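Local structure of T cell receptor mu chain (7L15) at the interface of chains A and B. The protein pairs with the T cell receptor gamma chain to form the gamma mu T cell receptor of marsupials, which probably recognises antigen at the T cell surface. Numbering follows the deposited sequence. Chains: chain A, T cell receptor mu chain; chain B, T cell receptor gamma chain.

The interface of chains A and B. Residues chain A 144-145, 148, 194; chain B 128-130.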
loop_
_atom_site.group_PDB
_atom_site.type_symbol
_atom_site.label_atom_id
_atom_site.label_comp_id
_atom_site.label_asym_id
_atom_site.label_seq_id
_atom_site.Cartn_x
_atom_site.Cartn_y
_atom_site.Cartn_z
ATOM N N ARG A 144 -20.949 -18.509 -6.036
ATOM C CA ARG A 144 -20.291 -19.799 -5.889
ATOM C C ARG A 144 -19.251 -20.002 -6.982
ATOM O O ARG A 144 -19.392 -19.509 -8.100
ATOM C CB ARG A 144 -21.297 -20.946 -5.956
ATOM C CG ARG A 144 -21.428 -21.714 -4.680
ATOM C CD ARG A 144 -22.182 -23.003 -4.927
ATOM N NE ARG A 144 -22.489 -23.695 -3.682
ATOM C CZ ARG A 144 -23.630 -23.556 -3.014
ATOM N NH1 ARG A 144 -24.580 -22.750 -3.471
ATOM N NH2 ARG A 144 -23.819 -24.226 -1.888
ATOM N N ASP A 145 -18.187 -20.715 -6.629
ATOM C CA ASP A 145 -17.237 -21.249 -7.603
ATOM C C ASP A 145 -16.723 -22.552 -6.996
ATOM O O ASP A 145 -15.945 -22.527 -6.036
ATOM C CB ASP A 145 -16.109 -20.267 -7.894
ATOM C CG ASP A 145 -15.253 -20.689 -9.070
ATOM O OD1 ASP A 145 -15.806 -20.919 -10.167
ATOM O OD2 ASP A 145 -14.022 -20.769 -8.910
ATOM N N ALA A 148 -16.155 -23.153 -3.140
ATOM C CA ALA A 148 -16.001 -21.860 -2.504
ATOM C C ALA A 148 -17.313 -21.101 -2.634
ATOM O O ALA A 148 -17.948 -21.116 -3.698
ATOM C CB ALA A 148 -14.847 -21.083 -3.137
ATOM N N ARG A 194 -16.143 -22.188 2.773
ATOM C CA ARG A 194 -15.983 -23.422 2.009
ATOM C C ARG A 194 -17.185 -24.324 2.253
ATOM O O ARG A 194 -17.522 -24.611 3.402
ATOM C CB ARG A 194 -14.691 -24.151 2.389
ATOM C CG ARG A 194 -13.479 -23.244 2.601
ATOM C CD ARG A 194 -13.292 -22.238 1.503
ATOM N NE ARG A 194 -12.822 -22.853 0.279
ATOM C CZ ARG A 194 -11.644 -22.587 -0.265
ATOM N NH1 ARG A 194 -10.836 -21.702 0.311
ATOM N NH2 ARG A 194 -11.284 -23.192 -1.387
ATOM N N ILE B 128 -9.159 -17.790 -7.067
ATOM C CA ILE B 128 -10.532 -18.253 -7.237
ATOM C C ILE B 128 -11.382 -17.050 -7.616
ATOM O O ILE B 128 -11.421 -16.059 -6.879
ATOM C CB ILE B 128 -11.094 -18.923 -5.968
ATOM C CG1 ILE B 128 -10.261 -20.139 -5.580
ATOM C CG2 ILE B 128 -12.541 -19.353 -6.194
ATOM C CD1 ILE B 128 -10.815 -20.873 -4.373
ATOM N N PHE B 129 -12.072 -17.142 -8.745
ATOM C CA PHE B 129 -12.841 -16.040 -9.304
ATOM C C PHE B 129 -14.330 -16.285 -9.132
ATOM O O PHE B 129 -14.814 -17.404 -9.326
ATOM C CB PHE B 129 -12.548 -15.855 -10.798
ATOM C CG PHE B 129 -11.150 -15.396 -11.089
ATOM C CD1 PHE B 129 -10.842 -14.051 -11.098
ATOM C CD2 PHE B 129 -10.150 -16.316 -11.368
ATOM C CE1 PHE B 129 -9.554 -13.631 -11.380
ATOM C CE2 PHE B 129 -8.856 -15.904 -11.655
ATOM C CZ PHE B 129 -8.557 -14.567 -11.658
ATOM N N PHE B 130 -15.049 -15.228 -8.774
ATOM C CA PHE B 130 -16.505 -15.233 -8.724
ATOM C C PHE B 130 -16.995 -14.131 -9.654
ATOM O O PHE B 130 -16.494 -13.004 -9.604
ATOM C CB PHE B 130 -17.037 -14.989 -7.297
ATOM C CG PHE B 130 -16.466 -15.906 -6.246
ATOM C CD1 PHE B 130 -15.285 -15.591 -5.604
ATOM C CD2 PHE B 130 -17.141 -17.057 -5.866
ATOM C CE1 PHE B 130 -14.764 -16.416 -4.609
ATOM C CE2 PHE B 130 -16.624 -17.884 -4.880
ATOM C CZ PHE B 130 -15.430 -17.561 -4.253
HETATM O O HOH W 1 -11.656 -19.801 -10.604
#
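A water links A:Asp145 to B:Phe129: it lies 3.1 Å from carboxylate oxygen OD2 of A:Asp145, while the backbone N of B:Phe129 points its hydrogen at the same water almost in line, 167° at the hydrogen. The leg from N of B:Phe129 to the water oxygen is long, 3.3 Å, and no direct polar bond joins the chains among these residues. Strands 139-145 and 148-154 of the mu chain meet strand 126-130 of the gamma chain in this part of the pairing between immunoglobulin C1-set domains. With CG anti to its backbone N (chi1 -170°), A:Asp145 turns one face of its carboxylate to the gamma strand, where the carbonyl O of B:Phe129 caps that face almost straight above CG of A:Asp145, at 3.3 Å. The CG2 methyl of B:Ile128 approaches OD2 of A:Asp145 at 3.4 Å, the two side chains crossing obliquely. CD1 of B:Ile128, at the end of the CG1 branch, lies 3.8 Å from NH2 of A:Arg194; this meeting is tip to tip and hides little of the A:Arg194 surface. B:Phe130 turns its ring edge toward A:Ala148, whose backbone C lies in the ring plane. Ring atom CZ of B:Phe130 lies 3.7 Å from the A:Ala148 methyl CB. CB of A:Asp145, by contrast, stands above the plane of the ring, just beyond its rim, 3.9 Å from CE2 of B:Phe130.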